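Local coordinates for UPF0230 protein TM1468 (Thermotoga maritima, PDB 1VPV) that binds long-chain fatty acids such as palmitate and may take part in lipid transport or fatty acid metabolism, at residues K16-S21 with E81-R86; M60-R65 with V279-V284; P138-V143 with E163-K168; S177-L182 with V203-E208. All coordinates share one frame; numbering follows the deposited sequence.

Contact 1 (K16-S21 with E81-R86); sequences KILVDS and EDFKKR
With CG opposite the backbone N (chi1 180°), Leu18 sends its two methyl branches from strand 15-20 toward helix 80-92. On the helix, the chi1 of -85° at Phe83 brings the ring nearer to the strand, although its CB leaves the helix at an angle to it. The meeting is between one methyl and the CD1 and CE1 atoms of the ring: Leu18 CD2 lies 3.9 Å from Phe83 CE1 and 4.1 Å from Phe83 CD1. The methyl sits obliquely to the ring, and the two side chains cross at a slant. The other branch reaches less closely, Leu18 CD1 being 4.5 Å from Arg86 CD, so the arginine offers the aliphatic part of its chain. Its guanidinium goes to a different partner, NH1 forming a salt bridge with Asp36 of strand 35-43. No hydrogen bond joins the two segments, and a nearest CA-CA separation of 9.0 Å, between Leu18 and Arg86, leaves the spacing to side chains alone. This is helix-on-sheet packing of the DegV fold: strand 15-20 runs parallel to strands 35-43 and 97-102, and helix 80-92 covers the face to which Leu18 points. Phe83 also packs on Ser113, Ala114 and Ala117 of helix 110-118, so its ring lies where two helices and the strand converge. The Phe83 side chain is about 8 Å from that of Ser108, a palmitate-binding residue, and about 9 Å from the bound fatty acid.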
# COMPACT_ATOMS: atom_id res chain seq x y z
N LYS A 16 11.21 -14.75 6.16
CA LYS A 16 9.81 -14.29 6.21
C LYS A 16 9.73 -12.85 5.76
O LYS A 16 10.60 -12.05 6.11
CB LYS A 16 9.28 -14.32 7.64
CG LYS A 16 7.77 -14.08 7.72
CD LYS A 16 7.02 -15.40 7.46
CE LYS A 16 5.62 -15.15 6.98
NZ LYS A 16 4.98 -16.45 6.72
N ILE A 17 8.69 -12.52 5.00
CA ILE A 17 8.45 -11.14 4.64
C ILE A 17 7.16 -10.71 5.35
O ILE A 17 6.15 -11.39 5.28
CB ILE A 17 8.31 -10.96 3.13
CG1 ILE A 17 9.64 -11.24 2.45
CG2 ILE A 17 7.83 -9.54 2.78
CD1 ILE A 17 9.57 -11.35 0.90
N LEU A 18 7.23 -9.60 6.05
CA LEU A 18 6.06 -9.05 6.72
C LEU A 18 5.76 -7.66 6.15
O LEU A 18 6.66 -6.82 6.04
CB LEU A 18 6.34 -8.94 8.21
CG LEU A 18 5.22 -8.37 9.06
CD1 LEU A 18 4.07 -9.33 9.12
CD2 LEU A 18 5.78 -8.09 10.45
N VAL A 19 4.52 -7.42 5.74
CA VAL A 19 4.07 -6.03 5.49
C VAL A 19 3.00 -5.73 6.53
O VAL A 19 2.51 -6.62 7.21
CB VAL A 19 3.53 -5.81 4.06
CG1 VAL A 19 4.60 -6.20 2.99
CG2 VAL A 19 2.23 -6.61 3.83
N ASP A 20 2.65 -4.46 6.67
CA ASP A 20 1.56 -4.06 7.52
C ASP A 20 0.26 -4.00 6.71
O ASP A 20 0.29 -4.07 5.48
CB ASP A 20 1.89 -2.74 8.19
CG ASP A 20 1.96 -1.58 7.23
OD1 ASP A 20 0.90 -1.20 6.64
OD2 ASP A 20 3.08 -1.03 7.09
N SER A 21 -0.88 -3.92 7.41
CA SER A 21 -2.18 -4.02 6.75
C SER A 21 -2.44 -2.89 5.73
O SER A 21 -3.24 -3.05 4.81
CB SER A 21 -3.30 -4.03 7.77
OG SER A 21 -3.25 -2.84 8.52
N GLU A 81 4.87 -4.48 20.88
CA GLU A 81 4.55 -5.85 21.30
C GLU A 81 3.95 -6.69 20.16
O GLU A 81 4.31 -7.86 20.01
CB GLU A 81 3.58 -5.81 22.50
CG GLU A 81 3.24 -7.16 23.10
N ASP A 82 3.03 -6.11 19.39
CA ASP A 82 2.40 -6.81 18.26
C ASP A 82 3.47 -7.27 17.28
O ASP A 82 3.40 -8.37 16.73
CB ASP A 82 1.45 -5.88 17.50
CG ASP A 82 0.12 -5.63 18.22
OD1 ASP A 82 -0.22 -6.34 19.18
OD2 ASP A 82 -0.65 -4.74 17.79
N PHE A 83 4.46 -6.40 17.05
CA PHE A 83 5.61 -6.76 16.23
C PHE A 83 6.49 -7.87 16.86
O PHE A 83 6.89 -8.80 16.13
CB PHE A 83 6.46 -5.53 15.87
CG PHE A 83 5.97 -4.79 14.65
CD1 PHE A 83 6.17 -5.30 13.38
CD2 PHE A 83 5.31 -3.56 14.77
CE1 PHE A 83 5.68 -4.63 12.24
CE2 PHE A 83 4.86 -2.87 13.65
CZ PHE A 83 5.04 -3.40 12.38
N LYS A 84 6.82 -7.72 18.15
CA LYS A 84 7.61 -8.72 18.88
C LYS A 84 6.98 -10.10 18.74
O LYS A 84 7.67 -11.07 18.44
CB LYS A 84 7.68 -8.43 20.39
CG LYS A 84 8.92 -7.74 20.88
CD LYS A 84 9.01 -7.79 22.42
CE LYS A 84 9.32 -9.22 22.96
NZ LYS A 84 9.67 -9.26 24.43
N LYS A 85 5.68 -10.19 18.99
CA LYS A 85 5.00 -11.49 18.96
C LYS A 85 5.12 -12.16 17.59
O LYS A 85 5.48 -13.33 17.52
CB LYS A 85 3.55 -11.38 19.43
CG LYS A 85 3.45 -11.09 20.95
CD LYS A 85 2.01 -11.08 21.49
N ARG A 86 4.85 -11.42 16.52
CA ARG A 86 5.06 -11.94 15.17
C ARG A 86 6.51 -12.40 14.93
O ARG A 86 6.73 -13.52 14.43
CB ARG A 86 4.68 -10.92 14.08
CG ARG A 86 3.23 -10.48 14.08
CD ARG A 86 2.44 -11.02 12.91
NE ARG A 86 1.00 -10.73 13.05
CZ ARG A 86 0.06 -11.05 12.16
NH1 ARG A 86 0.38 -11.66 11.03
NH2 ARG A 86 -1.20 -10.74 12.39

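Contact 2 (M60-R65 with V279-V284); sequences MNFYKR and VITTHV. With PLM (palmitic acid), chain D.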
# COMPACT_ATOMS: atom_id res chain seq x y z
N MSE A 60 -14.78 -6.81 3.27
CA MSE A 60 -16.13 -6.54 2.77
C MSE A 60 -17.17 -6.05 3.79
O MSE A 60 -18.00 -5.18 3.48
CB MSE A 60 -16.67 -7.83 2.23
CG MSE A 60 -16.04 -8.21 0.94
SE MSE A 60 -17.46 -8.16 -0.34
CE MSE A 60 -18.35 -9.88 0.17
N ASN A 61 -17.18 -6.66 4.97
CA ASN A 61 -18.04 -6.24 6.07
C ASN A 61 -17.75 -4.79 6.46
O ASN A 61 -18.68 -3.98 6.68
CB ASN A 61 -17.81 -7.15 7.27
CG ASN A 61 -18.77 -6.87 8.39
OD1 ASN A 61 -18.39 -6.28 9.40
ND2 ASN A 61 -20.01 -7.29 8.23
N PHE A 62 -16.47 -4.46 6.54
CA PHE A 62 -16.04 -3.15 6.90
C PHE A 62 -16.54 -2.13 5.87
O PHE A 62 -16.94 -1.02 6.21
CB PHE A 62 -14.52 -3.10 6.96
CG PHE A 62 -14.00 -1.76 7.38
CD1 PHE A 62 -13.96 -1.42 8.74
CD2 PHE A 62 -13.60 -0.82 6.43
CE1 PHE A 62 -13.52 -0.18 9.16
CE2 PHE A 62 -13.15 0.41 6.83
CZ PHE A 62 -13.13 0.75 8.21
N TYR A 63 -16.45 -2.49 4.60
CA TYR A 63 -16.91 -1.62 3.54
C TYR A 63 -18.38 -1.29 3.77
O TYR A 63 -18.81 -0.18 3.56
CB TYR A 63 -16.75 -2.29 2.15
CG TYR A 63 -15.34 -2.31 1.55
CD1 TYR A 63 -14.36 -1.38 1.92
CD2 TYR A 63 -15.03 -3.23 0.55
CE1 TYR A 63 -13.10 -1.40 1.33
CE2 TYR A 63 -13.77 -3.23 -0.06
CZ TYR A 63 -12.82 -2.33 0.33
OH TYR A 63 -11.56 -2.36 -0.27
N LYS A 64 -19.14 -2.28 4.18
CA LYS A 64 -20.54 -2.09 4.34
C LYS A 64 -20.78 -1.15 5.53
O LYS A 64 -21.53 -0.18 5.39
CB LYS A 64 -21.21 -3.45 4.52
CG LYS A 64 -22.71 -3.42 4.55
CD LYS A 64 -23.28 -4.72 5.10
CE LYS A 64 -23.30 -4.75 6.64
NZ LYS A 64 -24.57 -4.22 7.23
N ARG A 65 -20.10 -1.41 6.65
CA ARG A 65 -20.24 -0.61 7.87
C ARG A 65 -19.72 0.82 7.72
O ARG A 65 -20.34 1.72 8.23
CB ARG A 65 -19.59 -1.30 9.07
CG ARG A 65 -20.44 -2.52 9.61
CD ARG A 65 -19.80 -3.31 10.77
NE ARG A 65 -18.50 -3.86 10.36
CZ ARG A 65 -17.31 -3.41 10.77
NH1 ARG A 65 -17.20 -2.37 11.59
NH2 ARG A 65 -16.21 -3.98 10.31
N VAL A 279 -7.78 0.37 7.22
CA VAL A 279 -7.03 1.59 7.52
C VAL A 279 -6.93 2.51 6.30
O VAL A 279 -7.23 3.70 6.38
CB VAL A 279 -5.66 1.25 8.11
CG1 VAL A 279 -4.83 2.49 8.30
CG2 VAL A 279 -5.84 0.54 9.45
N ILE A 280 -6.51 1.99 5.17
CA ILE A 280 -6.41 2.82 4.00
C ILE A 280 -7.79 3.42 3.64
O ILE A 280 -7.93 4.64 3.40
CB ILE A 280 -5.74 2.05 2.85
CG1 ILE A 280 -4.25 1.84 3.18
CG2 ILE A 280 -5.92 2.77 1.54
CD1 ILE A 280 -3.39 3.08 3.03
N THR A 281 -8.81 2.58 3.67
CA THR A 281 -10.16 3.03 3.36
C THR A 281 -10.62 4.16 4.27
O THR A 281 -11.29 5.10 3.83
CB THR A 281 -11.16 1.88 3.50
OG1 THR A 281 -10.75 0.85 2.61
CG2 THR A 281 -12.55 2.31 3.11
N THR A 282 -10.28 4.02 5.54
CA THR A 282 -10.70 4.95 6.57
C THR A 282 -10.20 6.33 6.20
O THR A 282 -10.92 7.32 6.36
CB THR A 282 -10.21 4.50 7.96
OG1 THR A 282 -11.03 3.40 8.43
CG2 THR A 282 -10.27 5.67 8.96
N HIS A 283 -8.98 6.36 5.65
CA HIS A 283 -8.33 7.62 5.29
C HIS A 283 -8.73 8.12 3.92
O HIS A 283 -8.74 9.33 3.73
CB HIS A 283 -6.81 7.48 5.31
CG HIS A 283 -6.24 7.51 6.67
ND1 HIS A 283 -5.77 8.67 7.24
CD2 HIS A 283 -6.09 6.54 7.60
CE1 HIS A 283 -5.36 8.41 8.47
NE2 HIS A 283 -5.52 7.12 8.70
N VAL A 284 -9.02 7.24 2.96
CA VAL A 284 -9.25 7.72 1.59
C VAL A 284 -10.70 7.88 1.25
O VAL A 284 -11.05 8.71 0.41
CB VAL A 284 -8.57 6.86 0.46
CG1 VAL A 284 -7.07 7.01 0.52
CG2 VAL A 284 -8.96 5.42 0.53
C1 PLM D . -1.63 4.78 11.36
O1 PLM D . -0.47 4.69 11.85
O2 PLM D . -2.63 5.11 12.07
C2 PLM D . -1.81 4.47 9.89
C3 PLM D . -1.92 5.73 9.06
C4 PLM D . -2.24 5.38 7.62
C5 PLM D . -2.43 6.67 6.82
C6 PLM D . -2.76 6.40 5.37
C7 PLM D . -2.88 7.68 4.56
C8 PLM D . -3.59 7.42 3.24
C9 PLM D . -2.70 6.72 2.24
CA PLM D . -3.42 6.38 0.96
CB PLM D . -2.46 5.81 -0.07
CC PLM D . -3.22 5.20 -1.24
CD PLM D . -2.29 4.76 -2.39
CE PLM D . -3.02 3.96 -3.45
CF PLM D . -2.15 3.68 -4.67
CG PLM D . -1.25 2.46 -4.49
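Phe62 and Tyr63 meet Thr281 and Thr282 through ring edges. Phe62 CZ lies 3.4 Å from Thr282 OG1, close to the ring plane, and Phe62 CE2 lies 4.1 Å from Thr281 CB. Tyr63 also presents a ring edge, its CE1 lying 3.5 Å from Thr281 OG1, with the two side chains at about a right angle. No hydrogen bond links the segments; the threonine hydroxyls bond instead to carbonyls one turn back, Thr281 OG1 to Gly277 O and Thr282 OG1 to Lys278 O. The short axes approach to 11.0 Å at 22°, nearly parallel, a spacing that these rings bridge.

Within helix 56-68, Arg65 NE donates to Asn61 OD1 over 2.6 Å, from above the carbonyl plane, while NH1 makes a salt bridge with Glu50.

Ligand contacts lie along helix 278-284. His283 sets a ring face against the palmitate chain in a CH-pi contact, C5 being 3.6 Å above the plane and over the ring centre, while NE2 bonds Thr75 OG1. Replacing His283 by alanine is likely to uncover this part of the acyl chain and to leave the Thr75 hydroxyl, itself bonded to palmitate, without this second partner. Ile280 CD1, 3.8 Å from palmitate C9, and Val284 CG1 continue the apolar surface. Helix 278-284 thus forms one wall of the DegV fatty-acid site, with helix 56-68 packed behind it.

Contact 3 (P138-V143 with E163-K168); sequences PLPARV and ERMKNK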
# COMPACT_ATOMS: atom_id res chain seq x y z
N PRO A 138 3.47 -3.89 -1.74
CA PRO A 138 3.74 -5.27 -2.11
C PRO A 138 4.66 -5.44 -3.32
O PRO A 138 5.21 -6.53 -3.53
CB PRO A 138 2.36 -5.84 -2.45
CG PRO A 138 1.38 -4.85 -1.88
CD PRO A 138 2.05 -3.55 -1.87
N LEU A 139 4.78 -4.41 -4.14
CA LEU A 139 5.60 -4.49 -5.35
C LEU A 139 7.04 -4.78 -4.95
O LEU A 139 7.58 -5.80 -5.35
CB LEU A 139 5.46 -3.24 -6.26
CG LEU A 139 4.07 -3.00 -6.86
CD1 LEU A 139 3.93 -1.66 -7.49
CD2 LEU A 139 3.73 -4.09 -7.85
N PRO A 140 7.64 -3.93 -4.10
CA PRO A 140 8.98 -4.29 -3.56
C PRO A 140 9.07 -5.59 -2.74
O PRO A 140 10.15 -6.16 -2.64
CB PRO A 140 9.36 -3.08 -2.71
CG PRO A 140 8.12 -2.31 -2.49
CD PRO A 140 7.21 -2.61 -3.65
N ALA A 141 7.97 -6.06 -2.17
CA ALA A 141 7.96 -7.35 -1.46
C ALA A 141 8.07 -8.52 -2.39
O ALA A 141 8.80 -9.48 -2.11
CB ALA A 141 6.72 -7.50 -0.63
N ARG A 142 7.28 -8.50 -3.46
CA ARG A 142 7.39 -9.50 -4.51
C ARG A 142 8.81 -9.57 -5.03
O ARG A 142 9.38 -10.66 -5.16
CB ARG A 142 6.47 -9.22 -5.67
CG ARG A 142 6.64 -10.21 -6.83
CD ARG A 142 5.47 -10.18 -7.78
NE ARG A 142 5.30 -8.83 -8.33
CZ ARG A 142 4.34 -8.49 -9.18
NH1 ARG A 142 3.47 -9.38 -9.63
NH2 ARG A 142 4.26 -7.23 -9.61
N VAL A 143 9.37 -8.41 -5.33
CA VAL A 143 10.70 -8.33 -5.92
C VAL A 143 11.72 -8.89 -4.96
O VAL A 143 12.59 -9.60 -5.37
CB VAL A 143 11.07 -6.86 -6.30
CG1 VAL A 143 12.52 -6.77 -6.67
CG2 VAL A 143 10.19 -6.36 -7.47
N GLU A 163 18.19 1.15 -4.45
CA GLU A 163 18.45 1.73 -5.76
C GLU A 163 17.16 1.96 -6.52
O GLU A 163 16.97 3.00 -7.11
CB GLU A 163 19.34 0.82 -6.60
CG GLU A 163 20.73 0.66 -6.11
CD GLU A 163 21.39 -0.61 -6.63
OE1 GLU A 163 21.23 -0.92 -7.84
OE2 GLU A 163 22.06 -1.29 -5.81
N ARG A 164 16.27 0.98 -6.53
CA ARG A 164 15.06 1.09 -7.30
C ARG A 164 14.07 2.11 -6.75
O ARG A 164 13.51 2.91 -7.53
CB ARG A 164 14.45 -0.29 -7.54
CG ARG A 164 15.34 -1.05 -8.53
CD ARG A 164 14.75 -2.27 -9.07
NE ARG A 164 13.52 -1.99 -9.78
CZ ARG A 164 12.58 -2.90 -10.04
NH1 ARG A 164 12.74 -4.17 -9.68
NH2 ARG A 164 11.51 -2.51 -10.69
N MSE A 165 13.90 2.14 -5.43
CA MSE A 165 13.16 3.20 -4.75
C MSE A 165 13.73 4.55 -5.06
O MSE A 165 12.99 5.47 -5.32
CB MSE A 165 13.14 3.00 -3.24
CG MSE A 165 12.05 2.04 -2.78
SE MSE A 165 12.39 1.26 -0.97
CE MSE A 165 10.99 -0.27 -0.95
N LYS A 166 15.05 4.69 -5.05
CA LYS A 166 15.64 5.99 -5.33
C LYS A 166 15.51 6.42 -6.80
O LYS A 166 15.51 7.62 -7.09
CB LYS A 166 17.09 6.06 -4.86
CG LYS A 166 17.14 6.38 -3.37
CD LYS A 166 18.55 6.28 -2.81
CE LYS A 166 18.53 6.38 -1.28
NZ LYS A 166 19.90 6.16 -0.75
N ASN A 167 15.41 5.45 -7.70
CA ASN A 167 14.99 5.69 -9.08
C ASN A 167 13.47 5.87 -9.23
O ASN A 167 12.98 6.08 -10.33
CB ASN A 167 15.45 4.54 -9.99
CG ASN A 167 16.79 4.79 -10.63
OD1 ASN A 167 16.98 5.78 -11.35
ND2 ASN A 167 17.73 3.89 -10.40
N LYS A 168 12.71 5.76 -8.15
CA LYS A 168 11.25 5.96 -8.23
C LYS A 168 10.59 4.92 -9.15
O LYS A 168 9.66 5.24 -9.92
CB LYS A 168 10.90 7.39 -8.73
CG LYS A 168 11.71 8.57 -8.12
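Pro140 is the first residue of 138-143 to meet the second helix, and it does so through its ring carbons. Pro140 CB lies 3.7 Å from Met165 CE, and Pro140 CG lies 3.8 Å from the same methyl. Residue 165 is a selenomethionine; its chain is extended beyond CG, which carries the terminal methyl across to the proline, the two side chains meeting at about a right angle. Having no N-H, Pro140 makes no backbone bond of its own toward the preceding turn, but the helix proceeds, Arg142 N bonding Pro138 O and Val143 N bonding Leu139 O. Arg142 points its guanidinium to another side, where NH1 forms a salt bridge with Asp270.

One turn on from Pro140, Val143 faces Arg164. Both methyls of the valine approach one nitrogen, Val143 CG1 and CG2 each standing 4.0 Å from Arg164 NH1, obliquely to the guanidinium group. A bend at chi3 (60°) shapes the Arg164 chain, and salt bridges from NE to Asp169 and from NH2 to Glu294 fix the charged end, so the valine packs against a group whose rotation is already restrained.

Phe170 of strand 170-176 touches Pro140, Arg164 and Met165, so both helices rest on the same strand residue. Helix 154-166 ends in a Schellman motif, with Lys168 at a phi of 63°, just before that strand. The arrangement is a helical hairpin: helices 138-149 and 154-166 follow one another and run in roughly opposite directions, lying against the second sheet of the DegV fold.

Contact 4 (S177-L182 with V203-E208); sequences SNFDYL and VCLHIE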
# COMPACT_ATOMS: atom_id res chain seq x y z
N SER A 177 -12.99 10.76 -4.24
CA SER A 177 -14.11 11.61 -4.63
C SER A 177 -14.54 12.56 -3.52
O SER A 177 -15.25 13.55 -3.78
CB SER A 177 -15.29 10.76 -5.09
OG SER A 177 -15.74 9.98 -3.98
N ASN A 178 -14.11 12.32 -2.30
CA ASN A 178 -14.49 13.16 -1.18
C ASN A 178 -13.30 13.41 -0.27
O ASN A 178 -12.95 12.59 0.63
CB ASN A 178 -15.68 12.53 -0.42
CG ASN A 178 -16.03 13.32 0.81
OD1 ASN A 178 -15.33 14.28 1.14
ND2 ASN A 178 -17.07 12.93 1.50
N PHE A 179 -12.69 14.58 -0.46
CA PHE A 179 -11.38 14.89 0.16
C PHE A 179 -11.40 14.95 1.66
O PHE A 179 -10.36 14.88 2.29
CB PHE A 179 -10.87 16.25 -0.33
CG PHE A 179 -9.40 16.48 -0.13
CD1 PHE A 179 -8.46 15.60 -0.63
CD2 PHE A 179 -8.95 17.64 0.51
CE1 PHE A 179 -7.07 15.83 -0.47
CE2 PHE A 179 -7.57 17.90 0.65
CZ PHE A 179 -6.64 16.98 0.18
N ASP A 180 -12.59 15.16 2.22
CA ASP A 180 -12.78 15.24 3.67
C ASP A 180 -12.24 14.08 4.48
O ASP A 180 -11.85 14.26 5.61
CB ASP A 180 -14.26 15.38 3.99
CG ASP A 180 -14.76 16.76 3.71
OD1 ASP A 180 -13.93 17.69 3.69
OD2 ASP A 180 -15.99 16.93 3.55
N TYR A 181 -12.24 12.89 3.92
CA TYR A 181 -11.67 11.73 4.59
C TYR A 181 -10.18 11.91 4.83
O TYR A 181 -9.70 11.76 5.97
CB TYR A 181 -11.93 10.49 3.78
CG TYR A 181 -13.36 9.94 3.85
CD1 TYR A 181 -14.32 10.33 2.94
CD2 TYR A 181 -13.71 8.97 4.77
CE1 TYR A 181 -15.60 9.80 2.99
CE2 TYR A 181 -14.97 8.43 4.82
CZ TYR A 181 -15.91 8.86 3.94
OH TYR A 181 -17.16 8.34 4.00
N LEU A 182 -9.44 12.23 3.78
CA LEU A 182 -8.00 12.48 3.93
C LEU A 182 -7.72 13.63 4.91
O LEU A 182 -6.82 13.55 5.77
CB LEU A 182 -7.36 12.77 2.59
CG LEU A 182 -7.08 11.53 1.74
CD1 LEU A 182 -6.68 11.95 0.35
CD2 LEU A 182 -5.92 10.76 2.37
N VAL A 203 -10.16 14.22 -6.73
CA VAL A 203 -8.90 14.81 -6.34
C VAL A 203 -7.86 13.75 -6.54
O VAL A 203 -7.98 12.65 -5.98
CB VAL A 203 -8.93 15.20 -4.86
CG1 VAL A 203 -7.55 15.66 -4.34
CG2 VAL A 203 -9.93 16.31 -4.68
N CYS A 204 -6.82 14.09 -7.31
CA CYS A 204 -5.73 13.18 -7.64
C CYS A 204 -4.53 13.40 -6.75
O CYS A 204 -4.04 14.52 -6.63
CB CYS A 204 -5.32 13.33 -9.11
SG CYS A 204 -6.70 13.17 -10.31
N LEU A 205 -4.03 12.32 -6.18
CA LEU A 205 -2.85 12.39 -5.36
C LEU A 205 -1.79 11.39 -5.81
O LEU A 205 -2.09 10.43 -6.55
CB LEU A 205 -3.19 12.15 -3.88
CG LEU A 205 -4.25 13.05 -3.23
CD1 LEU A 205 -5.68 12.54 -3.43
CD2 LEU A 205 -4.00 13.17 -1.76
N HIS A 206 -0.56 11.64 -5.37
CA HIS A 206 0.50 10.64 -5.42
C HIS A 206 1.34 10.78 -4.18
O HIS A 206 1.12 11.66 -3.35
CB HIS A 206 1.38 10.78 -6.67
CG HIS A 206 2.16 12.05 -6.73
ND1 HIS A 206 3.52 12.07 -6.97
CD2 HIS A 206 1.79 13.34 -6.57
CE1 HIS A 206 3.94 13.32 -6.97
NE2 HIS A 206 2.92 14.12 -6.74
N ILE A 207 2.30 9.88 -4.05
CA ILE A 207 3.23 9.88 -2.96
C ILE A 207 4.60 10.23 -3.48
O ILE A 207 5.07 9.61 -4.40
CB ILE A 207 3.28 8.50 -2.33
CG1 ILE A 207 1.87 8.13 -1.88
CG2 ILE A 207 4.32 8.50 -1.20
CD1 ILE A 207 1.80 7.08 -0.80
N GLU A 208 5.25 11.18 -2.83
CA GLU A 208 6.53 11.71 -3.27
C GLU A 208 7.33 11.96 -2.01
O GLU A 208 6.89 12.73 -1.16
CB GLU A 208 6.31 13.00 -4.07
CG GLU A 208 7.58 13.84 -4.43
CD GLU A 208 7.37 14.60 -5.74
OE1 GLU A 208 7.62 13.99 -6.82
OE2 GLU A 208 6.93 15.78 -5.71
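Phe179 meets Val203 through its CD1 and CE1 atoms, which lie 3.8 Å and 3.9 Å from the Val203 methyl CG1. The approach is oblique to the ring and the side chains cross at about a right angle. The chi1 of -161°, which turns CG away from the backbone N, carries the ring to strand 201-208 from a residue whose CB does not itself aim there. Leu205 CD2 comes to the ring edge near its plane, 4.3 Å from Phe179 CE1, and the same methyl meets Leu182 tip to tip, 3.6 Å from Leu182 CD1. Val203 and Leu205, two residues apart on the strand, thus face the same way and receive Phe179 and Leu182 of the 177-182 segment.

Asn178 fixes the start of the turn: its OD1 accepts from Asp180 N at 3.1 Å with an N-H...O angle of 141°, a capping bond at the entrance to helix 180-185. Val195 touches both Phe179 and Val203, adding to the apolar surround.

No hydrogen bond crosses between the segments and all four touching residues are buried, so hydrophobic packing alone joins them; Leu182, about 4 Å from palmitate, extends this hydrocarbon surface to the fatty acid.

How the contacts relate
Contacts 1 and 4 lie on different sheets, 28 Å apart between centres and on opposite sides of the chain's centre. Contact 1 uses strand 15-20 of the first sheet and contact 4 strand 201-208 of the second. Contact 3 follows contact 1 along the chain and touches it, Ile17 CD1 being 3.6 Å from Ala141 O. Contact 2 joins early helix 56-68 to late helix 278-284, its closed loop enclosing contacts 3 and 4, and its segments alternate with those of contact 1; it also packs on contact 4, with His283 O 3.4 Å from Leu182 CG. Bound palmitate touches helix 278-284 and lies close to Leu182, so residues far apart in sequence line one fatty-acid site.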